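Local structure of GTP-binding protein REM 1 (Homo sapiens, 2NZJ) at residues A3-V8 against E50-V55; S22-K27 against R43-D48; V82-I87 against I115-K120; A88-F93 against R127-E132. The protein binds GDP and GTP as a Ras-family GTPase of the Rad and Gem-like group and probably works as a nucleotide-dependent switch in signalling. One frame throughout, in Å; residues are numbered along the deposited sequence.

Contact 1 of 4, residues A3-V8 against E50-V55; sequences ALYRVV and EDTTLV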
loop_
_atom_site.group_PDB
_atom_site.type_symbol
_atom_site.label_atom_id
_atom_site.label_comp_id
_atom_site.label_asym_id
_atom_site.label_seq_id
_atom_site.Cartn_x
_atom_site.Cartn_y
_atom_site.Cartn_z
ATOM N N ALA A 3 0.579 17.290 -8.438
ATOM C CA ALA A 3 -0.136 16.279 -9.174
ATOM C C ALA A 3 -1.061 15.588 -8.185
ATOM O O ALA A 3 -0.967 15.798 -6.986
ATOM C CB ALA A 3 0.808 15.281 -9.785
ATOM N N LEU A 4 -1.977 14.789 -8.703
ATOM C CA LEU A 4 -2.855 14.010 -7.875
ATOM C C LEU A 4 -2.848 12.583 -8.394
ATOM O O LEU A 4 -2.926 12.366 -9.604
ATOM C CB LEU A 4 -4.261 14.586 -7.915
ATOM C CG LEU A 4 -5.299 13.934 -7.008
ATOM C CD1 LEU A 4 -6.045 15.007 -6.185
ATOM C CD2 LEU A 4 -6.259 13.074 -7.839
ATOM N N TYR A 5 -2.731 11.623 -7.472
ATOM C CA TYR A 5 -2.729 10.210 -7.814
ATOM C C TYR A 5 -3.644 9.389 -6.888
ATOM O O TYR A 5 -3.751 9.661 -5.702
ATOM C CB TYR A 5 -1.315 9.665 -7.702
ATOM C CG TYR A 5 -0.279 10.362 -8.541
ATOM C CD1 TYR A 5 0.787 11.032 -7.942
ATOM C CD2 TYR A 5 -0.328 10.309 -9.936
ATOM C CE1 TYR A 5 1.777 11.654 -8.713
ATOM C CE2 TYR A 5 0.640 10.931 -10.724
ATOM C CZ TYR A 5 1.701 11.597 -10.105
ATOM O OH TYR A 5 2.680 12.214 -10.867
ATOM N N ARG A 6 -4.271 8.364 -7.456
ATOM C CA ARG A 6 -5.140 7.449 -6.719
ATOM C C ARG A 6 -4.310 6.221 -6.346
ATOM O O ARG A 6 -3.758 5.536 -7.217
ATOM C CB ARG A 6 -6.356 7.062 -7.584
ATOM C CG ARG A 6 -7.356 6.115 -6.958
ATOM C CD ARG A 6 -8.491 5.797 -7.946
ATOM N NE ARG A 6 -9.444 4.804 -7.412
ATOM C CZ ARG A 6 -10.548 5.070 -6.696
ATOM N NH1 ARG A 6 -10.883 6.310 -6.374
ATOM N NH2 ARG A 6 -11.326 4.075 -6.255
ATOM N N VAL A 7 -4.189 5.984 -5.047
ATOM C CA VAL A 7 -3.416 4.878 -4.511
ATOM C C VAL A 7 -4.369 3.904 -3.854
ATOM O O VAL A 7 -5.106 4.267 -2.936
ATOM C CB VAL A 7 -2.418 5.337 -3.417
ATOM C CG1 VAL A 7 -1.668 4.117 -2.828
ATOM C CG2 VAL A 7 -1.442 6.368 -3.976
ATOM N N VAL A 8 -4.343 2.657 -4.297
ATOM C CA VAL A 8 -5.307 1.687 -3.813
ATOM C C VAL A 8 -4.635 0.694 -2.844
ATOM O O VAL A 8 -3.612 0.105 -3.201
ATOM C CB VAL A 8 -6.010 0.989 -5.002
ATOM C CG1 VAL A 8 -7.225 0.271 -4.547
ATOM C CG2 VAL A 8 -6.411 2.013 -6.057
ATOM N N GLU A 50 8.852 19.190 -3.288
ATOM C CA GLU A 50 7.757 19.280 -4.274
ATOM C C GLU A 50 6.478 18.662 -3.705
ATOM O O GLU A 50 6.503 17.583 -3.127
ATOM C CB GLU A 50 8.185 18.545 -5.561
ATOM C CG GLU A 50 7.117 18.340 -6.653
ATOM C CD GLU A 50 7.595 17.444 -7.834
ATOM O OE1 GLU A 50 8.822 17.217 -8.000
ATOM O OE2 GLU A 50 6.729 16.970 -8.612
ATOM N N ASP A 51 5.352 19.333 -3.878
ATOM C CA ASP A 51 4.085 18.849 -3.323
ATOM C C ASP A 51 3.384 17.896 -4.279
ATOM O O ASP A 51 3.459 18.068 -5.479
ATOM C CB ASP A 51 3.156 20.024 -2.989
ATOM C CG ASP A 51 3.505 20.703 -1.663
ATOM O OD1 ASP A 51 2.736 21.587 -1.253
ATOM O OD2 ASP A 51 4.518 20.352 -1.012
ATOM N N THR A 52 2.719 16.886 -3.725
ATOM C CA THR A 52 1.931 15.933 -4.497
ATOM C C THR A 52 0.807 15.414 -3.627
ATOM O O THR A 52 1.037 15.093 -2.470
ATOM C CB THR A 52 2.782 14.760 -4.935
ATOM O OG1 THR A 52 3.713 15.198 -5.944
ATOM C CG2 THR A 52 1.888 13.627 -5.454
ATOM N N THR A 53 -0.398 15.349 -4.178
ATOM C CA THR A 53 -1.553 14.851 -3.460
ATOM C C THR A 53 -1.770 13.386 -3.796
ATOM O O THR A 53 -1.736 12.978 -4.974
ATOM C CB THR A 53 -2.827 15.621 -3.827
ATOM O OG1 THR A 53 -2.578 17.022 -3.721
ATOM C CG2 THR A 53 -3.995 15.252 -2.928
ATOM N N LEU A 54 -1.970 12.588 -2.754
ATOM C CA LEU A 54 -2.406 11.226 -2.934
ATOM C C LEU A 54 -3.798 11.113 -2.359
ATOM O O LEU A 54 -4.096 11.680 -1.305
ATOM C CB LEU A 54 -1.473 10.254 -2.247
ATOM C CG LEU A 54 -0.011 10.252 -2.680
ATOM C CD1 LEU A 54 0.779 9.311 -1.778
ATOM C CD2 LEU A 54 0.147 9.852 -4.153
ATOM N N VAL A 55 -4.652 10.396 -3.075
ATOM C CA VAL A 55 -5.924 9.956 -2.550
ATOM C C VAL A 55 -5.773 8.449 -2.317
ATOM O O VAL A 55 -5.599 7.679 -3.274
ATOM C CB VAL A 55 -7.072 10.277 -3.525
ATOM C CG1 VAL A 55 -8.400 9.734 -2.997
ATOM C CG2 VAL A 55 -7.149 11.809 -3.777
#
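Tyr-5 and Val-55 lie at the heart of a parallel pairing between strands 4-10 and 50-57, in which Leu-4, Tyr-5 and Arg-6 face Thr-53, Leu-54 and Val-55. Four backbone bonds form the ladder. Thr-53 receives from Tyr-5 N at its O and gives its own N-H to Ala-3 O (2.9 Å). Val-55 repeats the pattern two residues on, its N bonding Tyr-5 O nearly straight (174°) and its O accepting from Val-7 N at 2.8 Å.

Apolar contacts flank this ladder on both faces of the sheet. On the face of Tyr-5 and Leu-54, the CD2 branch of Leu-54 touches both Tyr-5 CB and Val-7 CG2, each at 3.8 Å, and it also sits at the edge of the tyrosine ring. Thr-52 turns its methyl to the same ring: OG1 beside the backbone N (chi1 -71°) leaves CG2 anti to that N, and CG2 lies 3.8 Å from Tyr-5 CD1, while OG1 bonds Arg-168. Helix 156-171 packs over this face through Val-163, Val-164 and Leu-167. On the other face, Leu-4 CD1 rests 3.9 Å from Thr-53 CG2 and 4.2 Å from Val-55 CG2; the Thr-53 hydroxyl lies implausibly close to that of Thr-44.

Both threonines thus present their methyls to side chains of strand 4-10 and make no hydroxyl bond to it, which leaves the polar bonding between these strands to the backbone alone.

Contact 2 of 4, residues S22-K27 against R43-D48; sequences SLFAGK and RTLTVD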
loop_
_atom_site.group_PDB
_atom_site.type_symbol
_atom_site.label_atom_id
_atom_site.label_comp_id
_atom_site.label_asym_id
_atom_site.label_seq_id
_atom_site.Cartn_x
_atom_site.Cartn_y
_atom_site.Cartn_z
ATOM N N SER A 22 -5.142 5.635 8.056
ATOM C CA SER A 22 -5.435 6.661 9.061
ATOM C C SER A 22 -4.199 7.464 9.434
ATOM O O SER A 22 -4.282 8.660 9.675
ATOM C CB SER A 22 -6.014 6.050 10.347
ATOM O OG SER A 22 -7.145 5.233 10.067
ATOM N N LEU A 23 -3.059 6.798 9.522
ATOM C CA LEU A 23 -1.807 7.498 9.750
ATOM C C LEU A 23 -1.493 8.397 8.558
ATOM O O LEU A 23 -1.019 9.511 8.729
ATOM C CB LEU A 23 -0.664 6.507 10.013
ATOM C CG LEU A 23 -0.713 5.808 11.387
ATOM C CD1 LEU A 23 0.422 4.774 11.488
ATOM C CD2 LEU A 23 -0.656 6.827 12.554
ATOM N N PHE A 24 -1.776 7.923 7.349
ATOM C CA PHE A 24 -1.611 8.769 6.168
ATOM C C PHE A 24 -2.540 9.973 6.203
ATOM O O PHE A 24 -2.131 11.078 5.859
ATOM C CB PHE A 24 -1.805 8.017 4.864
ATOM C CG PHE A 24 -1.984 8.930 3.656
ATOM C CD1 PHE A 24 -0.893 9.518 3.041
ATOM C CD2 PHE A 24 -3.250 9.191 3.139
ATOM C CE1 PHE A 24 -1.049 10.328 1.953
ATOM C CE2 PHE A 24 -3.409 9.998 2.046
ATOM C CZ PHE A 24 -2.311 10.574 1.454
ATOM N N ALA A 25 -3.782 9.783 6.611
ATOM C CA ALA A 25 -4.707 10.908 6.686
ATOM C C ALA A 25 -4.247 11.931 7.753
ATOM O O ALA A 25 -4.475 13.131 7.600
ATOM C CB ALA A 25 -6.134 10.422 6.946
ATOM N N GLY A 26 -3.566 11.466 8.799
ATOM C CA GLY A 26 -3.124 12.350 9.889
ATOM C C GLY A 26 -4.264 12.635 10.858
ATOM O O GLY A 26 -5.342 12.055 10.714
ATOM N N LYS A 27 -4.033 13.546 11.806
ATOM C CA LYS A 27 -4.940 13.805 12.962
ATOM C C LYS A 27 -6.420 14.090 12.617
ATOM O O LYS A 27 -6.731 14.968 11.810
ATOM C CB LYS A 27 -4.386 14.957 13.831
ATOM N N ARG A 43 -4.381 13.521 1.185
ATOM C CA ARG A 43 -3.382 14.406 1.758
ATOM C C ARG A 43 -2.344 14.815 0.744
ATOM O O ARG A 43 -1.958 14.017 -0.105
ATOM C CB ARG A 43 -2.667 13.714 2.901
ATOM C CG ARG A 43 -1.704 14.620 3.667
ATOM C CD ARG A 43 -1.219 13.889 4.879
ATOM N NE ARG A 43 -0.066 14.493 5.527
ATOM C CZ ARG A 43 0.542 13.943 6.573
ATOM N NH1 ARG A 43 0.099 12.794 7.072
ATOM N NH2 ARG A 43 1.598 14.533 7.121
ATOM N N THR A 44 -1.878 16.051 0.861
ATOM C CA THR A 44 -0.825 16.581 0.007
ATOM C C THR A 44 0.513 16.503 0.726
ATOM O O THR A 44 0.696 17.094 1.781
ATOM C CB THR A 44 -1.153 17.996 -0.412
ATOM O OG1 THR A 44 -2.063 17.916 -1.511
ATOM C CG2 THR A 44 0.082 18.782 -0.828
ATOM N N LEU A 45 1.448 15.765 0.145
ATOM C CA LEU A 45 2.735 15.520 0.777
ATOM C C LEU A 45 3.844 16.288 0.089
ATOM O O LEU A 45 3.868 16.386 -1.138
ATOM C CB LEU A 45 3.094 14.041 0.697
ATOM C CG LEU A 45 2.236 13.107 1.499
ATOM C CD1 LEU A 45 2.625 11.679 1.143
ATOM C CD2 LEU A 45 2.382 13.398 2.979
ATOM N N THR A 46 4.770 16.802 0.888
ATOM C CA THR A 46 5.955 17.466 0.378
ATOM C C THR A 46 7.116 16.473 0.363
ATOM O O THR A 46 7.541 15.980 1.398
ATOM C CB THR A 46 6.302 18.708 1.240
ATOM O OG1 THR A 46 5.264 19.692 1.089
ATOM C CG2 THR A 46 7.633 19.339 0.824
ATOM N N VAL A 47 7.615 16.168 -0.826
ATOM C CA VAL A 47 8.679 15.185 -0.995
ATOM C C VAL A 47 9.688 15.776 -1.963
ATOM O O VAL A 47 9.307 16.357 -2.976
ATOM C CB VAL A 47 8.136 13.886 -1.546
ATOM C CG1 VAL A 47 9.205 12.808 -1.506
ATOM C CG2 VAL A 47 6.952 13.457 -0.739
ATOM N N ASP A 48 10.972 15.654 -1.629
ATOM C CA ASP A 48 12.063 16.256 -2.420
ATOM C C ASP A 48 11.703 17.686 -2.857
ATOM O O ASP A 48 11.856 18.064 -4.028
ATOM C CB ASP A 48 12.397 15.372 -3.630
ATOM C CG ASP A 48 12.722 13.924 -3.231
ATOM O OD1 ASP A 48 13.550 13.716 -2.323
ATOM O OD2 ASP A 48 12.158 12.995 -3.830
#
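Arg-43 reaches from the edge strand 40-47 across Phe-24 to the last turn of helix 17-25. Its CB lies against the far end of the phenylalanine ring, 3.5 Å from Phe-24 CZ, approaching obliquely. CG stands anti to the backbone N (chi1 -174°), and the chain then runs extended to NE, passing the Phe-24 side chain in the opposite sense; the ring and guanidinium planes end up 35° apart. CD already comes within 3.1 Å of Phe-24 O, so the aliphatic part of the arginine packs against the same carbonyl that its tip will bind. At that tip, NH1 donates to Phe-24 O over 3.1 Å with an N-H...O angle of 169°. The oxygen lies close to the guanidinium plane, whereas NH1 stands well above the plane of the carbonyl. Leu-23 O is a more distant neighbour at the guanidinium edge, 3.8 Å from NH1.

In this Ras-type fold, helix 17-25 follows the phosphate-binding P-loop, and its C-terminal end is where the arginine docks. Gly-26, with positive phi, is the first residue to leave the helical path. A guanidinium placed at such an end would be expected to interact favourably with the helix dipole.

Two residues along the strand, Leu-45 adds to the apolar packing: its CD1 meets Phe-24 CE1 at 4.0 Å, at the ring edge and near its plane. Phe-160 of helix 156-171 meets the Phe-24 ring as well, and Leu-54 and Val-56 of strand 50-57 touch it.

Contact 3 of 4, residues V82-I87 against I115-K120; sequences VIVYSI and ILVGNK. With GDP (guanosine-5'-diphosphate), chain G.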
loop_
_atom_site.group_PDB
_atom_site.type_symbol
_atom_site.label_atom_id
_atom_site.label_comp_id
_atom_site.label_asym_id
_atom_site.label_seq_id
_atom_site.Cartn_x
_atom_site.Cartn_y
_atom_site.Cartn_z
ATOM N N VAL A 82 -0.811 -0.581 -3.279
ATOM C CA VAL A 82 -0.084 -1.038 -2.089
ATOM C C VAL A 82 -0.729 -2.330 -1.576
ATOM O O VAL A 82 -1.817 -2.307 -1.020
ATOM C CB VAL A 82 -0.056 0.031 -0.987
ATOM C CG1 VAL A 82 0.661 -0.458 0.245
ATOM C CG2 VAL A 82 0.612 1.241 -1.511
ATOM N N ILE A 83 -0.047 -3.451 -1.796
ATOM C CA ILE A 83 -0.493 -4.762 -1.332
ATOM C C ILE A 83 0.123 -5.025 0.030
ATOM O O ILE A 83 1.325 -5.229 0.132
ATOM C CB ILE A 83 -0.018 -5.901 -2.271
ATOM C CG1 ILE A 83 -0.666 -5.796 -3.647
ATOM C CG2 ILE A 83 -0.314 -7.264 -1.669
ATOM C CD1 ILE A 83 0.041 -6.619 -4.739
ATOM N N VAL A 84 -0.708 -5.035 1.069
ATOM C CA VAL A 84 -0.258 -5.167 2.459
ATOM C C VAL A 84 -0.506 -6.583 2.956
ATOM O O VAL A 84 -1.565 -7.131 2.704
ATOM C CB VAL A 84 -1.034 -4.213 3.355
ATOM C CG1 VAL A 84 -0.633 -4.371 4.835
ATOM C CG2 VAL A 84 -0.860 -2.777 2.841
ATOM N N TYR A 85 0.476 -7.176 3.642
ATOM C CA TYR A 85 0.270 -8.409 4.431
ATOM C C TYR A 85 0.849 -8.191 5.840
ATOM O O TYR A 85 1.535 -7.197 6.089
ATOM C CB TYR A 85 0.870 -9.653 3.720
ATOM C CG TYR A 85 2.362 -9.642 3.649
ATOM C CD1 TYR A 85 3.015 -8.982 2.635
ATOM C CD2 TYR A 85 3.125 -10.243 4.628
ATOM C CE1 TYR A 85 4.377 -8.920 2.576
ATOM C CE2 TYR A 85 4.536 -10.165 4.594
ATOM C CZ TYR A 85 5.144 -9.496 3.557
ATOM O OH TYR A 85 6.519 -9.448 3.463
ATOM N N SER A 86 0.537 -9.099 6.757
ATOM C CA SER A 86 1.130 -9.100 8.089
ATOM C C SER A 86 2.248 -10.121 8.179
ATOM O O SER A 86 2.048 -11.288 7.893
ATOM C CB SER A 86 0.094 -9.433 9.144
ATOM O OG SER A 86 0.713 -9.516 10.413
ATOM N N ILE A 87 3.415 -9.684 8.635
ATOM C CA ILE A 87 4.562 -10.580 8.825
ATOM C C ILE A 87 4.308 -11.703 9.834
ATOM O O ILE A 87 5.060 -12.670 9.856
ATOM C CB ILE A 87 5.815 -9.814 9.293
ATOM C CG1 ILE A 87 5.557 -9.149 10.657
ATOM C CG2 ILE A 87 6.256 -8.818 8.221
ATOM C CD1 ILE A 87 6.715 -9.184 11.609
ATOM N N ILE A 115 3.699 -1.579 -4.514
ATOM C CA ILE A 115 4.505 -1.720 -3.303
ATOM C C ILE A 115 3.969 -2.900 -2.517
ATOM O O ILE A 115 2.791 -2.940 -2.200
ATOM C CB ILE A 115 4.442 -0.451 -2.380
ATOM C CG1 ILE A 115 4.476 0.855 -3.195
ATOM C CG2 ILE A 115 5.577 -0.489 -1.349
ATOM C CD1 ILE A 115 5.812 1.163 -3.774
ATOM N N LEU A 116 4.837 -3.854 -2.217
ATOM C CA LEU A 116 4.511 -4.964 -1.311
ATOM C C LEU A 116 4.901 -4.512 0.116
ATOM O O LEU A 116 6.044 -4.122 0.365
ATOM C CB LEU A 116 5.253 -6.246 -1.736
ATOM C CG LEU A 116 4.877 -7.543 -1.012
ATOM C CD1 LEU A 116 3.404 -7.842 -1.253
ATOM C CD2 LEU A 116 5.767 -8.773 -1.401
ATOM N N VAL A 117 3.937 -4.509 1.031
ATOM C CA VAL A 117 4.183 -4.023 2.376
ATOM C C VAL A 117 4.007 -5.122 3.391
ATOM O O VAL A 117 2.930 -5.738 3.475
ATOM C CB VAL A 117 3.225 -2.866 2.774
ATOM C CG1 VAL A 117 3.400 -2.503 4.235
ATOM C CG2 VAL A 117 3.462 -1.668 1.927
ATOM N N GLY A 118 5.059 -5.348 4.174
ATOM C CA GLY A 118 4.992 -6.250 5.319
ATOM C C GLY A 118 4.710 -5.472 6.586
ATOM O O GLY A 118 5.630 -4.907 7.170
ATOM N N ASN A 119 3.455 -5.437 7.011
ATOM C CA ASN A 119 3.050 -4.661 8.186
ATOM C C ASN A 119 3.140 -5.509 9.463
ATOM O O ASN A 119 3.339 -6.723 9.414
ATOM C CB ASN A 119 1.625 -4.118 8.001
ATOM C CG ASN A 119 1.244 -3.081 9.041
ATOM O OD1 ASN A 119 2.079 -2.244 9.454
ATOM N ND2 ASN A 119 -0.018 -3.124 9.479
ATOM N N LYS A 120 3.024 -4.855 10.606
ATOM C CA LYS A 120 3.170 -5.489 11.925
ATOM C C LYS A 120 4.606 -5.975 12.211
ATOM O O LYS A 120 4.798 -6.967 12.905
ATOM C CB LYS A 120 2.165 -6.621 12.115
ATOM C CG LYS A 120 0.735 -6.258 11.706
ATOM C CD LYS A 120 -0.308 -7.010 12.527
ATOM C CE LYS A 120 -1.744 -6.704 12.081
ATOM N NZ LYS A 120 -2.749 -7.550 12.824
HETATM P PB GDP G . -7.445 -3.903 7.992
HETATM O O1B GDP G . -6.416 -4.433 7.028
HETATM O O2B GDP G . -7.931 -2.534 7.658
HETATM O O3B GDP G . -8.595 -4.895 7.955
HETATM O O3A GDP G . -6.697 -3.944 9.389
HETATM P PA GDP G . -6.962 -2.830 10.495
HETATM O O1A GDP G . -8.442 -2.684 10.701
HETATM O O2A GDP G . -6.307 -1.526 10.164
HETATM O "O5'" GDP G . -6.182 -3.460 11.745
HETATM C "C5'" GDP G . -6.447 -4.785 12.208
HETATM C "C4'" GDP G . -5.896 -4.920 13.628
HETATM O "O4'" GDP G . -4.445 -5.041 13.601
HETATM C "C3'" GDP G . -6.222 -3.693 14.504
HETATM O "O3'" GDP G . -6.635 -4.064 15.832
HETATM C "C2'" GDP G . -4.906 -2.935 14.576
HETATM O "O2'" GDP G . -4.723 -2.243 15.807
HETATM C "C1'" GDP G . -3.842 -4.004 14.374
HETATM N N9 GDP G . -2.675 -3.481 13.640
HETATM C C8 GDP G . -2.651 -2.789 12.473
HETATM N N7 GDP G . -1.378 -2.503 12.091
HETATM C C5 GDP G . -0.587 -3.024 13.021
HETATM C C6 GDP G . 0.855 -3.069 13.257
HETATM O O6 GDP G . 1.612 -2.518 12.429
HETATM N N1 GDP G . 1.290 -3.714 14.357
HETATM C C2 GDP G . 0.454 -4.288 15.249
HETATM N N2 GDP G . 0.915 -4.933 16.352
HETATM N N3 GDP G . -0.884 -4.260 15.093
HETATM C C4 GDP G . -1.433 -3.659 14.027
#
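The guanine-recognising NKxD motif of Ras-like GTPases begins here, at Asn-119 and Lys-120, where strand 114-119 runs parallel to strand 80-86 and pairs Ser-86 with Asn-119. Five backbone bonds join the strands, from Ile-83 N to Ile-115 O at one end to Ile-87 N on Asn-119 O (3.1 Å) at the other.

On the face of Val-82 and Val-84, Val-82 CG1 meets Val-117 CG2 at 3.5 Å. On the opposite face, Tyr-85 has CG between the backbone N and the carbonyl carbon (chi1 68°), and its ring lies against Gly-118: the glycine CA makes a CH-pi contact 3.9 Å from the ring centroid. Leu-116 CG meets the ring edge at CE1, and Phe-93 of helix 90-105 packs against the same ring.

The motif residues follow directly. Asn-119 brings ND2 to 3.0 Å from GDP N7; the same ND2 bonds Val-15 O, and OD1 bonds the Thr-148 hydroxyl, which together fix the amide's rotation. Lys-120 stretches its extended chain over one face of the guanine, CG lying 3.5 Å above GDP C6. Ser-86 OG flanks this chain, 3.4 Å from Lys-120 CD. At the tip, NZ bonds the ribose oxygen O4' of GDP (3.1 Å) and Gly-14 O. Asp-122 OD1 bonds the nucleotide from further along the motif.

Contact 4 of 4, residues A88-F93 against R127-E132; sequences ADRGSF and REVSVE
Glu-128 meets the first turn of helix 90-105 at Arg-90, next to the N-cap residue Asp-89. With CG beside its own backbone N (chi1 -55°) and the chain extended beyond it, the glutamate lays its carboxylate at the helix start. OE1, met on its anti side, accepts from Arg-90 N at 2.9 Å in a straight bond (180°). Asp-89 caps within its own segment, OD1 taking a weak bond from Ser-92 N. The two carboxylates stand 4.7 Å apart between Asp-89 OD1 and Glu-128 OE1, a closeness of like charge that the helix N terminus probably eases.

Arg-90 bends at its second torsion and turns back toward the loop 127-130, where NH1 makes a weak bond to Glu-128 O (3.2 Å); its stronger partner is Glu-133, in a salt bridge. One face of this guanidinium is lined by Phe-93 CD2.

Phe-93 in turn offers a ring face to Val-129, the two side chains crossing obliquely. Val-129 CG2 leans on Phe-93 CB at 3.7 Å, while CG1 sits over the middle of the ring, 3.8 Å from its centroid and 8° off the normal.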
loop_
_atom_site.group_PDB
_atom_site.type_symbol
_atom_site.label_atom_id
_atom_site.label_comp_id
_atom_site.label_asym_id
_atom_site.label_seq_id
_atom_site.Cartn_x
_atom_site.Cartn_y
_atom_site.Cartn_z
ATOM N N ALA A 88 3.254 -11.559 10.653
ATOM C CA ALA A 88 2.834 -12.574 11.623
ATOM C C ALA A 88 1.754 -13.554 11.130
ATOM O O ALA A 88 1.285 -14.392 11.904
ATOM C CB ALA A 88 2.340 -11.868 12.890
ATOM N N ASP A 89 1.357 -13.467 9.859
ATOM C CA ASP A 89 0.266 -14.288 9.340
ATOM C C ASP A 89 0.595 -14.759 7.928
ATOM O O ASP A 89 0.367 -14.055 6.948
ATOM C CB ASP A 89 -1.006 -13.477 9.397
ATOM C CG ASP A 89 -2.163 -14.174 8.791
ATOM O OD1 ASP A 89 -2.005 -15.326 8.335
ATOM O OD2 ASP A 89 -3.249 -13.558 8.767
ATOM N N ARG A 90 1.151 -15.960 7.855
ATOM C CA ARG A 90 1.500 -16.626 6.600
ATOM C C ARG A 90 0.384 -16.537 5.538
ATOM O O ARG A 90 0.643 -16.211 4.382
ATOM C CB ARG A 90 1.820 -18.091 6.889
ATOM C CG ARG A 90 2.428 -18.856 5.715
ATOM C CD ARG A 90 3.906 -18.826 5.832
ATOM N NE ARG A 90 4.577 -18.874 4.541
ATOM C CZ ARG A 90 5.873 -18.616 4.376
ATOM N NH1 ARG A 90 6.632 -18.280 5.435
ATOM N NH2 ARG A 90 6.412 -18.691 3.150
ATOM N N GLY A 91 -0.848 -16.819 5.945
ATOM C CA GLY A 91 -2.007 -16.743 5.051
ATOM C C GLY A 91 -2.127 -15.438 4.295
ATOM O O GLY A 91 -2.404 -15.442 3.097
ATOM N N SER A 92 -1.899 -14.326 4.990
ATOM C CA SER A 92 -2.018 -12.977 4.385
ATOM C C SER A 92 -0.927 -12.740 3.349
ATOM O O SER A 92 -1.147 -12.057 2.350
ATOM C CB SER A 92 -1.978 -11.850 5.453
ATOM O OG SER A 92 -0.698 -11.742 6.081
ATOM N N PHE A 93 0.241 -13.318 3.602
ATOM C CA PHE A 93 1.367 -13.228 2.684
ATOM C C PHE A 93 1.078 -14.033 1.418
ATOM O O PHE A 93 1.333 -13.578 0.321
ATOM C CB PHE A 93 2.644 -13.697 3.388
ATOM C CG PHE A 93 3.844 -13.729 2.507
ATOM C CD1 PHE A 93 4.344 -12.571 1.963
ATOM C CD2 PHE A 93 4.483 -14.928 2.221
ATOM C CE1 PHE A 93 5.464 -12.597 1.126
ATOM C CE2 PHE A 93 5.604 -14.961 1.401
ATOM C CZ PHE A 93 6.101 -13.788 0.860
ATOM N N ARG A 127 6.768 -13.333 14.064
ATOM C CA ARG A 127 7.237 -13.449 12.702
ATOM C C ARG A 127 6.981 -14.833 12.148
ATOM O O ARG A 127 7.494 -15.816 12.682
ATOM C CB ARG A 127 8.733 -13.162 12.726
ATOM C CG ARG A 127 9.368 -12.933 11.399
ATOM C CD ARG A 127 10.032 -11.547 11.351
ATOM N NE ARG A 127 9.981 -11.125 9.971
ATOM C CZ ARG A 127 10.066 -9.883 9.531
ATOM N NH1 ARG A 127 9.976 -9.702 8.226
ATOM N NH2 ARG A 127 10.268 -8.859 10.347
ATOM N N GLU A 128 6.139 -14.909 11.124
ATOM C CA GLU A 128 5.926 -16.138 10.355
ATOM C C GLU A 128 6.519 -15.984 8.960
ATOM O O GLU A 128 6.795 -16.970 8.297
ATOM C CB GLU A 128 4.435 -16.490 10.231
ATOM C CG GLU A 128 3.675 -16.600 11.556
ATOM C CD GLU A 128 2.318 -17.324 11.437
ATOM O OE1 GLU A 128 1.708 -17.333 10.330
ATOM O OE2 GLU A 128 1.873 -17.907 12.463
ATOM N N VAL A 129 6.708 -14.752 8.511
ATOM C CA VAL A 129 7.235 -14.494 7.187
ATOM C C VAL A 129 8.542 -13.761 7.322
ATOM O O VAL A 129 8.597 -12.673 7.901
ATOM C CB VAL A 129 6.272 -13.640 6.370
ATOM C CG1 VAL A 129 6.821 -13.450 4.990
ATOM C CG2 VAL A 129 4.893 -14.300 6.320
ATOM N N SER A 130 9.607 -14.355 6.806
ATOM C CA SER A 130 10.925 -13.772 6.952
ATOM C C SER A 130 11.080 -12.532 6.094
ATOM O O SER A 130 10.328 -12.332 5.139
ATOM C CB SER A 130 11.991 -14.781 6.548
ATOM O OG SER A 130 12.051 -14.870 5.146
ATOM N N VAL A 131 12.077 -11.712 6.425
ATOM C CA VAL A 131 12.433 -10.570 5.586
ATOM C C VAL A 131 12.811 -11.054 4.198
ATOM O O VAL A 131 12.458 -10.445 3.216
ATOM C CB VAL A 131 13.675 -9.792 6.085
ATOM C CG1 VAL A 131 13.471 -8.331 5.807
ATOM C CG2 VAL A 131 13.984 -10.053 7.553
ATOM N N GLU A 132 13.567 -12.147 4.146
ATOM C CA GLU A 132 14.057 -12.713 2.897
ATOM C C GLU A 132 12.895 -13.165 2.025
ATOM O O GLU A 132 12.948 -13.055 0.810
ATOM C CB GLU A 132 14.999 -13.884 3.180
ATOM C CG GLU A 132 16.362 -13.505 3.834
ATOM C CD GLU A 132 16.322 -13.310 5.381
ATOM O OE1 GLU A 132 15.274 -13.563 6.030
ATOM O OE2 GLU A 132 17.369 -12.888 5.947
#

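How the contacts relate
From the N terminus, strand 4-10 leads to helix 17-25, whose end meets strand 40-47 in contact 2. That loop is nested inside the larger one closed by contact 1, where strand 50-57 returns to pair with strand 4-10. Strand 80-86 then takes its place on the other flank of strand 4-10, with Val-8 O bonding Val-82 N, and contact 3 closes the beta-alpha-beta crossover made by strand 80-86, helix 90-105 and strand 114-119. Contact 4 crosses contact 3 along the chain and ties the start of that helix to the loop before helix 131-141. Ile-87 O joins them, bonding Glu-128 N and Val-129 N. Contact 4 lies across the chain's centre from contacts 1 and 2.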